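Local coordinates for chitin deacetylase 1 (PDB 5ZNT), which hydrolyses the N-acetyl groups of chitin in a zinc-dependent reaction that yields chitosan and acetate, here represented by its carbohydrate esterase 4 domain, at residues A[31-37]-A[313-319]; A[36-41]-A[306-310]; A[56-60]-A[72-76]; A[65-69]-A[295-301]; A[179-183]-A[262-266]. One frame throughout, in Å; residues are numbered along the deposited sequence. Where two conformers were deposited one is given.

Interaction 1 (A[31-37]-A[313-319]); sequences LPARDVP and PRTVTEA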
# COMPACT_ATOMS: atom_id res chain seq x y z
N LEU A 31 -15.87 -7.20 17.18
CA LEU A 31 -16.04 -8.60 16.84
C LEU A 31 -15.01 -9.44 17.60
O LEU A 31 -13.90 -8.97 17.88
CB LEU A 31 -15.88 -8.82 15.33
CG LEU A 31 -17.11 -8.67 14.42
CD1 LEU A 31 -17.67 -7.29 14.48
CD2 LEU A 31 -16.77 -9.03 12.97
N PRO A 32 -15.36 -10.67 17.98
CA PRO A 32 -14.36 -11.57 18.57
C PRO A 32 -13.27 -11.90 17.56
O PRO A 32 -13.56 -12.17 16.39
CB PRO A 32 -15.17 -12.84 18.90
CG PRO A 32 -16.60 -12.47 18.70
CD PRO A 32 -16.65 -11.35 17.75
N ALA A 33 -12.02 -11.93 18.03
CA ALA A 33 -10.89 -12.22 17.15
C ALA A 33 -11.10 -13.51 16.36
O ALA A 33 -10.78 -13.58 15.17
CB ALA A 33 -9.59 -12.29 17.96
N ARG A 34 -11.66 -14.55 17.00
CA ARG A 34 -11.82 -15.83 16.32
C ARG A 34 -12.81 -15.76 15.16
O ARG A 34 -12.81 -16.64 14.30
CB ARG A 34 -12.23 -16.93 17.31
CG ARG A 34 -13.72 -16.95 17.61
CD ARG A 34 -14.06 -17.79 18.84
NE ARG A 34 -14.07 -16.98 20.06
CZ ARG A 34 -15.16 -16.51 20.65
NH1 ARG A 34 -16.36 -16.76 20.15
NH2 ARG A 34 -15.05 -15.77 21.76
N ASP A 35 -13.66 -14.73 15.10
CA ASP A 35 -14.60 -14.59 13.99
C ASP A 35 -14.14 -13.57 12.95
O ASP A 35 -14.86 -13.35 11.97
CB ASP A 35 -15.98 -14.19 14.51
CG ASP A 35 -16.62 -15.28 15.37
OD1 ASP A 35 -16.49 -16.48 15.03
OD2 ASP A 35 -17.24 -14.93 16.39
N VAL A 36 -12.98 -12.96 13.12
CA VAL A 36 -12.46 -11.92 12.22
C VAL A 36 -11.64 -12.57 11.11
O VAL A 36 -10.70 -13.31 11.41
CB VAL A 36 -11.64 -10.89 13.02
CG1 VAL A 36 -10.90 -9.90 12.09
CG2 VAL A 36 -12.54 -10.14 14.03
N PRO A 37 -11.93 -12.32 9.84
CA PRO A 37 -11.03 -12.78 8.76
C PRO A 37 -9.66 -12.12 8.91
O PRO A 37 -9.56 -10.91 9.16
CB PRO A 37 -11.72 -12.30 7.48
CG PRO A 37 -13.04 -11.74 7.89
CD PRO A 37 -12.96 -11.39 9.34
N PRO A 313 -17.77 -4.20 9.39
CA PRO A 313 -17.08 -5.43 9.77
C PRO A 313 -17.92 -6.68 9.52
O PRO A 313 -19.09 -6.75 9.89
CB PRO A 313 -16.77 -5.21 11.25
CG PRO A 313 -16.69 -3.71 11.38
CD PRO A 313 -17.75 -3.19 10.47
N ARG A 314 -17.30 -7.66 8.86
CA ARG A 314 -17.93 -8.92 8.52
C ARG A 314 -17.18 -10.06 9.20
O ARG A 314 -15.95 -10.07 9.22
CB ARG A 314 -17.93 -9.16 7.00
CG ARG A 314 -18.29 -7.96 6.16
CD ARG A 314 -19.66 -7.43 6.53
NE ARG A 314 -20.74 -8.38 6.28
CZ ARG A 314 -21.88 -8.37 6.96
NH1 ARG A 314 -22.07 -7.47 7.93
NH2 ARG A 314 -22.83 -9.27 6.69
N THR A 315 -17.93 -11.02 9.74
CA THR A 315 -17.31 -12.21 10.28
C THR A 315 -16.76 -13.07 9.15
O THR A 315 -17.08 -12.87 7.97
CB THR A 315 -18.33 -13.04 11.08
OG1 THR A 315 -19.26 -13.63 10.16
CG2 THR A 315 -19.09 -12.16 12.08
N VAL A 316 -15.97 -14.08 9.53
CA VAL A 316 -15.44 -15.01 8.54
C VAL A 316 -16.57 -15.58 7.70
O VAL A 316 -16.45 -15.70 6.47
CB VAL A 316 -14.65 -16.14 9.23
CG1 VAL A 316 -14.25 -17.21 8.21
CG2 VAL A 316 -13.44 -15.59 9.97
N THR A 317 -17.70 -15.92 8.34
CA THR A 317 -18.80 -16.52 7.58
C THR A 317 -19.41 -15.51 6.61
O THR A 317 -19.69 -15.84 5.45
CB THR A 317 -19.87 -17.08 8.51
OG1 THR A 317 -19.25 -17.92 9.50
CG2 THR A 317 -20.85 -17.91 7.72
N GLU A 318 -19.63 -14.28 7.07
CA GLU A 318 -20.18 -13.27 6.19
C GLU A 318 -19.20 -12.83 5.10
O GLU A 318 -19.64 -12.35 4.05
CB GLU A 318 -20.62 -12.06 7.02
CG GLU A 318 -21.69 -12.40 8.05
CD GLU A 318 -21.82 -11.34 9.11
OE1 GLU A 318 -20.80 -10.66 9.37
OE2 GLU A 318 -22.92 -11.18 9.69
N ALA A 319 -17.89 -12.99 5.32
CA ALA A 319 -16.91 -12.45 4.39
C ALA A 319 -17.03 -13.06 3.00
O ALA A 319 -16.71 -12.40 2.00
CB ALA A 319 -15.50 -12.65 4.94
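The carbonyl oxygen Asp35 O meets two consecutive residues at the start of a short helix. Val316 N gives it a hydrogen bond of 2.8 Å, bent to 144° at the hydrogen and tilted from the carbonyl plane, while Thr315 CA adds a C-H...O contact at 3.2 Å. Beside this grip, the Val316 CG2 branch also leans on the oxygen and reaches on to Pro37 N, at 3.6 Å. The ring of Pro37 touches the partner at two points: Pro37 CD rests on Arg314 O at 3.3 Å, and Pro37 CG faces Ala319 CB at 3.9 Å. Leu31 splits its two methyls between neighbouring residues, its CD1 on Pro313 CB at 3.9 Å and its CD2 against the Arg314-Thr315 peptide and Thr315 CG2. The helix start is also held by bonds of its own. Thr315 OG1 stands between its backbone N and carbonyl carbon (chi1 71°), where it can accept from Glu318 N, and Thr315 N returns a nearly straight bond (166°) to Glu318 OE1, 2.9 Å away. Glu318 OE2 also pairs by charge with Arg314 NH2, no N-H pointing at it. The reciprocal bonds of Thr315 and Glu318 make a capping box with Thr315 as N-cap, docked here on the loop that leads into strand 38-45.

Interaction 2 (A[36-41]-A[306-310]); sequences VPQMIT and VIQWV
Val306 meets the strand first, and tightly: its CG2 methyl lies 3.4 Å from Thr41 CG2, closer than usual for two methyl groups. The same branch touches Met39 SD at 3.9 Å, and Val306 CG1 approaches that sulfur as well, so the thioether lies against both branches of the valine. Three residues on, Trp309 brings its indole to the strand, with CG anti to the backbone N (chi1 -174°). Met39 runs out extended and then bends at its last torsion (chi3 -98°), which lays the methyl over the indole: Met39 CE stands 3.9 Å from the centroid of the six-membered ring of Trp309, a CH-pi contact over the face. Met39 SD is placed obliquely to the five-membered ring, 4.7 Å from its centroid, a Met-aromatic contact. Further out, Pro37 CD meets Trp309 CZ2 at 3.9 Å and Val36 CG1 meets Trp309 CH2 at 4.0 Å. Trp182 and Trp325 also bring rings to this indole. Strand 38-41 and helix 306-310 run nearly antiparallel (152°), their axes 10.7 Å apart, while Ile40 points the other way, to helix 243-258. No hydrogen bond spans the contact, and the indole N-H is engaged by Arg314 O. Cohesion across the contact therefore rests on close fit, dispersion, and the polarisable sulfur of Met39 and the C-H groups of its methyl against an aromatic surface.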
# COMPACT_ATOMS: atom_id res chain seq x y z
N VAL A 36 -12.98 -12.96 13.12
CA VAL A 36 -12.46 -11.92 12.22
C VAL A 36 -11.64 -12.57 11.11
O VAL A 36 -10.70 -13.31 11.41
CB VAL A 36 -11.64 -10.89 13.02
CG1 VAL A 36 -10.90 -9.90 12.09
CG2 VAL A 36 -12.54 -10.14 14.03
N PRO A 37 -11.93 -12.32 9.84
CA PRO A 37 -11.03 -12.78 8.76
C PRO A 37 -9.66 -12.12 8.91
O PRO A 37 -9.56 -10.91 9.16
CB PRO A 37 -11.72 -12.30 7.48
CG PRO A 37 -13.04 -11.74 7.89
CD PRO A 37 -12.96 -11.39 9.34
N GLN A 38 -8.61 -12.92 8.79
CA GLN A 38 -7.25 -12.40 8.83
C GLN A 38 -6.92 -11.79 7.47
O GLN A 38 -6.75 -12.52 6.49
CB GLN A 38 -6.27 -13.51 9.18
CG GLN A 38 -4.81 -13.05 9.22
CD GLN A 38 -4.57 -11.92 10.23
OE1 GLN A 38 -4.62 -12.15 11.45
NE2 GLN A 38 -4.29 -10.71 9.73
N MET A 39 -6.84 -10.48 7.41
CA MET A 39 -6.50 -9.78 6.18
C MET A 39 -4.99 -9.68 6.02
O MET A 39 -4.27 -9.44 7.00
CB MET A 39 -7.13 -8.39 6.17
CG MET A 39 -8.64 -8.44 6.06
SD MET A 39 -9.39 -6.81 6.27
CE MET A 39 -9.89 -6.83 8.00
N ILE A 40 -4.51 -9.89 4.80
CA ILE A 40 -3.10 -9.70 4.46
C ILE A 40 -3.04 -8.72 3.30
O ILE A 40 -3.72 -8.92 2.28
CB ILE A 40 -2.41 -11.03 4.11
CG1 ILE A 40 -2.58 -12.01 5.29
CG2 ILE A 40 -0.91 -10.82 3.83
CD1 ILE A 40 -1.99 -13.41 5.03
N THR A 41 -2.26 -7.66 3.44
CA THR A 41 -2.10 -6.66 2.38
C THR A 41 -0.69 -6.79 1.82
O THR A 41 0.27 -6.24 2.37
CB THR A 41 -2.35 -5.23 2.87
OG1 THR A 41 -1.43 -4.89 3.92
CG2 THR A 41 -3.78 -5.09 3.40
N VAL A 306 -9.33 -3.35 2.93
CA VAL A 306 -9.25 -3.36 4.39
C VAL A 306 -10.16 -2.28 4.97
O VAL A 306 -10.98 -2.54 5.86
CB VAL A 306 -7.80 -3.18 4.88
CG1 VAL A 306 -7.78 -3.07 6.42
CG2 VAL A 306 -6.95 -4.35 4.46
N ILE A 307 -10.05 -1.06 4.44
CA ILE A 307 -10.87 0.05 4.93
C ILE A 307 -12.36 -0.26 4.75
O ILE A 307 -13.18 0.07 5.60
CB ILE A 307 -10.47 1.36 4.24
CG1 ILE A 307 -9.03 1.74 4.61
CG2 ILE A 307 -11.45 2.50 4.58
CD1 ILE A 307 -8.46 2.95 3.81
N GLN A 308 -12.72 -0.91 3.64
CA GLN A 308 -14.12 -1.23 3.41
C GLN A 308 -14.63 -2.23 4.46
O GLN A 308 -15.76 -2.10 4.94
CB GLN A 308 -14.32 -1.77 1.99
CG GLN A 308 -14.25 -0.67 0.95
CD GLN A 308 -14.16 -1.21 -0.45
OE1 GLN A 308 -13.48 -2.21 -0.69
NE2 GLN A 308 -14.86 -0.58 -1.38
N TRP A 309 -13.78 -3.18 4.86
CA TRP A 309 -14.15 -4.09 5.94
C TRP A 309 -14.26 -3.35 7.27
O TRP A 309 -15.21 -3.58 8.04
CB TRP A 309 -13.14 -5.22 6.06
CG TRP A 309 -13.52 -6.28 7.07
CD1 TRP A 309 -14.14 -7.47 6.81
CD2 TRP A 309 -13.31 -6.24 8.49
NE1 TRP A 309 -14.34 -8.17 7.98
CE2 TRP A 309 -13.84 -7.43 9.02
CE3 TRP A 309 -12.74 -5.30 9.36
CZ2 TRP A 309 -13.81 -7.72 10.39
CZ3 TRP A 309 -12.71 -5.59 10.71
CH2 TRP A 309 -13.24 -6.79 11.22
N VAL A 310 -13.30 -2.47 7.58
CA VAL A 310 -13.36 -1.70 8.82
C VAL A 310 -14.66 -0.92 8.90
O VAL A 310 -15.24 -0.74 9.98
CB VAL A 310 -12.14 -0.77 8.94
CG1 VAL A 310 -12.31 0.22 10.11
CG2 VAL A 310 -10.88 -1.59 9.14

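Interaction 3 (A[56-60]-A[72-76]); sequences YKEIF and IKATY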
# COMPACT_ATOMS: atom_id res chain seq x y z
N TYR A 56 5.00 -10.27 -11.59
CA TYR A 56 3.64 -10.15 -11.08
C TYR A 56 2.72 -11.19 -11.71
O TYR A 56 1.78 -11.66 -11.06
CB TYR A 56 3.11 -8.73 -11.30
CG TYR A 56 3.89 -7.68 -10.50
CD1 TYR A 56 4.30 -7.92 -9.19
CD2 TYR A 56 4.24 -6.46 -11.08
CE1 TYR A 56 5.01 -6.96 -8.46
CE2 TYR A 56 4.97 -5.50 -10.37
CZ TYR A 56 5.35 -5.76 -9.06
OH TYR A 56 6.04 -4.82 -8.33
N LYS A 57 3.00 -11.59 -12.96
CA LYS A 57 2.20 -12.65 -13.59
C LYS A 57 2.43 -13.99 -12.91
O LYS A 57 1.49 -14.79 -12.78
CB LYS A 57 2.52 -12.76 -15.08
CG LYS A 57 1.84 -11.72 -15.92
CD LYS A 57 2.30 -11.77 -17.38
CE LYS A 57 1.93 -10.47 -18.12
NZ LYS A 57 2.47 -10.44 -19.51
N GLU A 58 3.66 -14.26 -12.48
CA GLU A 58 3.96 -15.50 -11.80
C GLU A 58 3.24 -15.58 -10.45
O GLU A 58 2.71 -16.63 -10.09
CB GLU A 58 5.47 -15.65 -11.60
CG GLU A 58 5.89 -16.87 -10.82
CD GLU A 58 7.40 -17.13 -10.85
OE1 GLU A 58 8.16 -16.35 -11.49
OE2 GLU A 58 7.84 -18.12 -10.21
N ILE A 59 3.23 -14.47 -9.71
CA ILE A 59 2.56 -14.44 -8.41
C ILE A 59 1.04 -14.49 -8.58
O ILE A 59 0.36 -15.34 -8.00
CB ILE A 59 2.97 -13.20 -7.60
CG1 ILE A 59 4.49 -13.19 -7.35
CG2 ILE A 59 2.19 -13.17 -6.29
CD1 ILE A 59 5.03 -11.86 -6.80
N PHE A 60 0.50 -13.56 -9.35
CA PHE A 60 -0.94 -13.36 -9.48
C PHE A 60 -1.41 -14.03 -10.76
O PHE A 60 -1.76 -13.39 -11.75
CB PHE A 60 -1.28 -11.88 -9.42
CG PHE A 60 -0.80 -11.23 -8.17
CD1 PHE A 60 -1.41 -11.50 -6.96
CD2 PHE A 60 0.32 -10.39 -8.19
CE1 PHE A 60 -0.96 -10.92 -5.79
CE2 PHE A 60 0.79 -9.81 -7.02
CZ PHE A 60 0.18 -10.09 -5.81
N ILE A 72 -6.60 -13.53 -5.41
CA ILE A 72 -5.94 -12.69 -4.41
C ILE A 72 -5.58 -11.34 -5.04
O ILE A 72 -5.30 -11.25 -6.24
CB ILE A 72 -4.69 -13.38 -3.83
CG1 ILE A 72 -3.66 -13.70 -4.91
CG2 ILE A 72 -5.08 -14.66 -3.12
CD1 ILE A 72 -2.33 -14.21 -4.27
N LYS A 73 -5.63 -10.29 -4.24
CA LYS A 73 -5.40 -8.93 -4.73
C LYS A 73 -4.31 -8.26 -3.91
O LYS A 73 -4.20 -8.48 -2.70
CB LYS A 73 -6.67 -8.07 -4.65
CG LYS A 73 -7.89 -8.65 -5.39
CD LYS A 73 -7.59 -8.86 -6.89
CE LYS A 73 -8.91 -9.05 -7.66
NZ LYS A 73 -9.75 -10.13 -7.03
N ALA A 74 -3.52 -7.42 -4.59
CA ALA A 74 -2.43 -6.66 -3.98
C ALA A 74 -2.61 -5.18 -4.28
O ALA A 74 -3.49 -4.77 -5.05
CB ALA A 74 -1.06 -7.18 -4.48
N THR A 75 -1.79 -4.35 -3.64
CA THR A 75 -1.82 -2.89 -3.79
C THR A 75 -0.46 -2.43 -4.30
O THR A 75 0.56 -2.84 -3.76
CB THR A 75 -2.13 -2.21 -2.45
OG1 THR A 75 -3.36 -2.73 -1.90
CG2 THR A 75 -2.28 -0.69 -2.62
N TYR A 76 -0.45 -1.57 -5.32
CA TYR A 76 0.78 -1.10 -5.94
C TYR A 76 0.92 0.39 -5.65
O TYR A 76 0.05 1.18 -6.05
CB TYR A 76 0.77 -1.33 -7.45
CG TYR A 76 0.85 -2.80 -7.80
CD1 TYR A 76 -0.28 -3.61 -7.73
CD2 TYR A 76 2.05 -3.38 -8.18
CE1 TYR A 76 -0.21 -4.96 -8.03
CE2 TYR A 76 2.13 -4.74 -8.50
CZ TYR A 76 0.99 -5.51 -8.44
OH TYR A 76 1.06 -6.84 -8.74
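This is a buried aromatic contact inside a beta-alpha-beta unit: Tyr56 of helix 53-59 packs on Tyr76 of strand 75-78, and Phe60, just past the helix, on Ile72, Ala74 and Tyr76. The tyrosines form a T-shaped pair, the edge of Tyr76 toward the face of Tyr56, with centroids 4.8 Å apart and planes at 87°. At the point of the T, Tyr76 CE2 hangs over the middle of the Tyr56 ring, 3.4 Å from Tyr56 CZ. Tyr76 OH lies over the CG-CD1 side of the Tyr56 ring and also touches Phe60 CE2 at 3.4 Å. Phe60 CG is anti to the carbonyl carbon (chi1 -57°), which carries the ring to Ala74 CB, 3.4 Å from Phe60 CZ. Ile72 CG1 comes to this ring's edge near its plane, 3.8 Å from Phe60 CD1, while Ile59 CG2 lies over a face. Phe44, on the unit's first strand, brings its ring to both tyrosines. The side chains of Tyr56 and Tyr76 lie about 7 and 8 Å from those of the zinc ligands Asp46 and His101, respectively. The cluster thus packs helix against sheet in a beta-alpha-beta crossover near the metal site of a CE4 deacetylase.

Interaction 4 (A[65-69]-A[295-301]); sequences KNPNG and HNDVYFV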
# COMPACT_ATOMS: atom_id res chain seq x y z
N LYS A 65 -6.67 -18.12 -5.01
CA LYS A 65 -7.99 -17.56 -4.72
C LYS A 65 -8.19 -17.45 -3.22
O LYS A 65 -7.78 -18.34 -2.48
CB LYS A 65 -9.11 -18.44 -5.30
CG LYS A 65 -8.90 -18.91 -6.71
CD LYS A 65 -9.55 -17.98 -7.70
CE LYS A 65 -9.57 -18.60 -9.09
NZ LYS A 65 -9.83 -17.55 -10.07
N ASN A 66 -8.84 -16.37 -2.81
CA ASN A 66 -9.27 -16.19 -1.42
C ASN A 66 -10.44 -17.14 -1.12
O ASN A 66 -11.00 -17.75 -2.02
CB ASN A 66 -9.70 -14.75 -1.21
CG ASN A 66 -8.52 -13.82 -1.05
OD1 ASN A 66 -7.50 -14.19 -0.47
ND2 ASN A 66 -8.66 -12.60 -1.55
N PRO A 67 -10.85 -17.25 0.16
CA PRO A 67 -11.96 -18.17 0.49
C PRO A 67 -13.28 -17.81 -0.17
O PRO A 67 -14.18 -18.66 -0.19
CB PRO A 67 -12.05 -18.07 2.01
CG PRO A 67 -10.67 -17.68 2.46
CD PRO A 67 -10.19 -16.74 1.37
N ASN A 68 -13.42 -16.60 -0.73
CA ASN A 68 -14.62 -16.21 -1.47
C ASN A 68 -14.56 -16.64 -2.93
O ASN A 68 -15.43 -16.24 -3.70
CB ASN A 68 -14.84 -14.69 -1.38
CG ASN A 68 -13.68 -13.90 -1.97
OD1 ASN A 68 -12.71 -14.47 -2.47
ND2 ASN A 68 -13.80 -12.58 -1.94
N GLY A 69 -13.54 -17.39 -3.33
CA GLY A 69 -13.41 -17.79 -4.71
C GLY A 69 -12.75 -16.77 -5.63
O GLY A 69 -12.56 -17.08 -6.82
N HIS A 295 -6.31 -22.34 5.24
CA HIS A 295 -7.09 -21.34 5.96
C HIS A 295 -8.31 -20.95 5.16
O HIS A 295 -8.19 -20.39 4.06
CB HIS A 295 -6.25 -20.10 6.28
CG HIS A 295 -5.36 -20.27 7.46
ND1 HIS A 295 -5.75 -19.93 8.73
CD2 HIS A 295 -4.11 -20.79 7.57
CE1 HIS A 295 -4.78 -20.22 9.58
NE2 HIS A 295 -3.77 -20.75 8.90
N ASN A 296 -9.48 -21.21 5.72
CA ASN A 296 -10.70 -20.66 5.16
C ASN A 296 -10.99 -19.26 5.70
O ASN A 296 -11.99 -18.66 5.31
CB ASN A 296 -11.90 -21.59 5.43
CG ASN A 296 -12.20 -21.79 6.91
OD1 ASN A 296 -11.71 -21.06 7.77
ND2 ASN A 296 -13.03 -22.80 7.20
N ASP A 297 -10.11 -18.73 6.55
CA ASP A 297 -10.35 -17.47 7.25
C ASP A 297 -9.26 -16.42 6.99
O ASP A 297 -9.12 -15.48 7.78
CB ASP A 297 -10.50 -17.72 8.76
CG ASP A 297 -9.31 -18.47 9.34
OD1 ASP A 297 -8.40 -18.86 8.57
OD2 ASP A 297 -9.28 -18.70 10.57
N VAL A 298 -8.50 -16.56 5.90
CA VAL A 298 -7.42 -15.64 5.55
C VAL A 298 -7.71 -15.08 4.16
O VAL A 298 -7.95 -15.85 3.22
CB VAL A 298 -6.04 -16.34 5.59
CG1 VAL A 298 -4.94 -15.45 4.96
CG2 VAL A 298 -5.66 -16.72 7.03
N TYR A 299 -7.69 -13.76 4.03
CA TYR A 299 -7.95 -13.07 2.76
C TYR A 299 -6.78 -12.15 2.41
O TYR A 299 -6.40 -11.30 3.22
CB TYR A 299 -9.22 -12.22 2.84
CG TYR A 299 -10.51 -13.00 2.73
CD1 TYR A 299 -10.98 -13.75 3.81
CD2 TYR A 299 -11.27 -12.96 1.57
CE1 TYR A 299 -12.18 -14.46 3.72
CE2 TYR A 299 -12.47 -13.65 1.47
CZ TYR A 299 -12.91 -14.40 2.55
OH TYR A 299 -14.10 -15.08 2.44
N PHE A 300 -6.25 -12.30 1.19
CA PHE A 300 -5.29 -11.35 0.63
C PHE A 300 -6.08 -10.30 -0.12
O PHE A 300 -6.68 -10.59 -1.17
CB PHE A 300 -4.31 -12.07 -0.30
CG PHE A 300 -3.43 -13.06 0.40
CD1 PHE A 300 -3.91 -14.33 0.71
CD2 PHE A 300 -2.13 -12.73 0.75
CE1 PHE A 300 -3.10 -15.24 1.37
CE2 PHE A 300 -1.31 -13.66 1.39
CZ PHE A 300 -1.80 -14.91 1.72
N VAL A 301 -6.10 -9.07 0.42
CA VAL A 301 -6.95 -8.00 -0.07
C VAL A 301 -6.13 -6.73 -0.30
O VAL A 301 -5.00 -6.58 0.19
CB VAL A 301 -8.10 -7.72 0.92
CG1 VAL A 301 -9.04 -8.95 1.02
CG2 VAL A 301 -7.53 -7.37 2.28
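Asn66, Pro67 and Tyr299 carry this contact. The amide of Asn66 pairs with both backbone groups of Phe300: Asn66 OD1 accepts from Phe300 N at 2.8 Å, and Asn66 ND2 donates to Phe300 O, also at 2.8 Å and nearly straight (173°). Both donors approach from outside the carbonyl planes, so the amide imitates a neighbouring strand only in its pattern of one acceptor and one donor; the two bonds hold it against rotation. Pro67 lies flat over Tyr299, its CD 3.6 Å from the ring centroid and only 5° off the normal, a CH-pi contact. The same Pro67 CD comes within 3.0 Å of Val298 O. Asn68, whose OD1 accepts from Cys70 N, stands at the ring edge with CG between its backbone N and carbonyl carbon (chi1 61°), 3.7 Å from Tyr299 CE2. The type I turn Asn66-Gly69 is thereby pinned to strand 298-300, which pairs with strand 38-45, places Phe300 against helix 278-294 and sets Tyr299 beside Ala319 of helix 316-319.

Interaction 5 (A[179-183]-A[262-266]); sequences PPLWP and RAPLG. Unlike the reference sequence in segment 179-183: Pro180 (reference Arg), Trp182 (reference Cys).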
# COMPACT_ATOMS: atom_id res chain seq x y z
N PRO A 179 -0.33 -6.88 21.06
CA PRO A 179 -0.65 -7.18 19.66
C PRO A 179 -0.29 -6.04 18.69
O PRO A 179 -0.03 -4.92 19.15
CB PRO A 179 -2.16 -7.42 19.70
CG PRO A 179 -2.64 -6.56 20.83
CD PRO A 179 -1.52 -6.52 21.85
N PRO A 180 -0.23 -6.33 17.39
CA PRO A 180 -0.05 -5.25 16.39
C PRO A 180 -1.29 -4.39 16.30
O PRO A 180 -2.32 -4.66 16.93
CB PRO A 180 0.21 -6.02 15.09
CG PRO A 180 -0.52 -7.34 15.30
CD PRO A 180 -0.32 -7.66 16.77
N LEU A 181 -1.21 -3.32 15.50
CA LEU A 181 -2.23 -2.28 15.48
C LEU A 181 -3.14 -2.42 14.26
O LEU A 181 -2.68 -2.78 13.17
CB LEU A 181 -1.59 -0.89 15.50
CG LEU A 181 -1.22 -0.29 16.87
CD1 LEU A 181 -0.28 -1.19 17.64
CD2 LEU A 181 -0.61 1.11 16.72
N TRP A 182 -4.43 -2.15 14.46
CA TRP A 182 -5.40 -1.99 13.39
C TRP A 182 -5.23 -0.60 12.76
O TRP A 182 -4.73 0.32 13.41
CB TRP A 182 -6.83 -2.13 13.94
CG TRP A 182 -7.24 -3.57 14.08
CD1 TRP A 182 -6.90 -4.44 15.09
CD2 TRP A 182 -8.04 -4.32 13.15
NE1 TRP A 182 -7.45 -5.69 14.84
CE2 TRP A 182 -8.16 -5.63 13.67
CE3 TRP A 182 -8.69 -4.00 11.95
CZ2 TRP A 182 -8.87 -6.63 13.01
CZ3 TRP A 182 -9.40 -5.00 11.29
CH2 TRP A 182 -9.49 -6.30 11.83
N PRO A 183 -5.64 -0.43 11.49
CA PRO A 183 -5.68 0.92 10.91
C PRO A 183 -6.47 1.86 11.80
O PRO A 183 -7.30 1.43 12.61
CB PRO A 183 -6.38 0.72 9.56
CG PRO A 183 -6.11 -0.71 9.20
CD PRO A 183 -6.05 -1.47 10.53
N ARG A 262 -5.87 -10.23 15.26
CA ARG A 262 -6.09 -10.34 13.80
C ARG A 262 -6.00 -8.99 13.09
O ARG A 262 -6.72 -8.74 12.12
CB ARG A 262 -7.43 -11.01 13.50
CG ARG A 262 -7.52 -12.39 14.13
CD ARG A 262 -8.03 -13.40 13.18
NE ARG A 262 -7.87 -14.74 13.75
CZ ARG A 262 -8.76 -15.71 13.59
NH1 ARG A 262 -9.86 -15.48 12.87
NH2 ARG A 262 -8.55 -16.90 14.14
N ALA A 263 -5.11 -8.12 13.55
CA ALA A 263 -4.86 -6.89 12.81
C ALA A 263 -4.37 -7.24 11.41
O ALA A 263 -3.61 -8.20 11.25
CB ALA A 263 -3.83 -6.03 13.53
N PRO A 264 -4.82 -6.53 10.38
CA PRO A 264 -4.29 -6.78 9.03
C PRO A 264 -2.77 -6.86 9.05
O PRO A 264 -2.09 -6.08 9.72
CB PRO A 264 -4.80 -5.58 8.23
CG PRO A 264 -6.12 -5.21 8.92
CD PRO A 264 -5.85 -5.47 10.42
N LEU A 265 -2.25 -7.88 8.37
CA LEU A 265 -0.82 -8.09 8.28
C LEU A 265 -0.30 -7.49 6.97
O LEU A 265 -0.74 -7.88 5.89
CB LEU A 265 -0.51 -9.59 8.32
CG LEU A 265 0.90 -10.05 7.95
CD1 LEU A 265 1.91 -9.63 9.00
CD2 LEU A 265 0.92 -11.57 7.77
N GLY A 266 0.64 -6.55 7.07
CA GLY A 266 1.17 -5.89 5.89
C GLY A 266 2.48 -6.49 5.47
O GLY A 266 3.45 -6.49 6.23
O HOH W 1 -3.10 -3.35 10.47
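The two backbones come closest at Trp182 and Ala263, whose CA atoms are 5.0 Å apart, without a direct hydrogen bond; instead one water donates to both Leu181 O, at 2.8 Å, and Pro264 O, at 3.0 Å. The indole of Trp182 does most of the packing. Held with CG anti to its carbonyl carbon (chi1 -82°), it offers one face to two consecutive residues: Ala263 CA lies 3.7 Å from the centroid of the five-membered ring, and Pro264 CD 3.6 Å from that of the six-membered ring, 13° off its normal. Its N-H is taken by Asn261 O. Beside the indole, Pro183 and Pro264 reach toward each other tip to tip, their CD atoms 4.0 Å apart, while Pro180 CG touches Ala263 CB, also at 4.0 Å. Arg262 NH1 turns away to Val36 O, and Ala263 O receives Gln38 NE2. Paired CH-pi contacts on a tryptophan face here fasten the loop before strand 184-185 to the entry of strand 265-270 in the parallel sheet.

Strand 38-45 is the common axis: it pairs with the strands of interactions 3, 4 and 5 and supplies interaction 2 directly. Interactions 1 and 2 share Val36 and Pro37, their centres about 9 Å apart, and Arg314 O to Trp309 NE1 (2.8 Å) joins them. Interaction 5 is stitched to both by Arg262 NH1 to Val36 O (2.7 Å). Interaction 4 meets interaction 2 through Ile40 N to Tyr299 O (2.8 Å) and interaction 3 where Ile72 packs on Phe300. Interaction 3 is the one remote from interaction 1, about 24 Å between centres, and lies nearest the zinc site, the side chain of Tyr56 about 11 Å from the metal; the other four lie away from the zinc site and the glycan pocket.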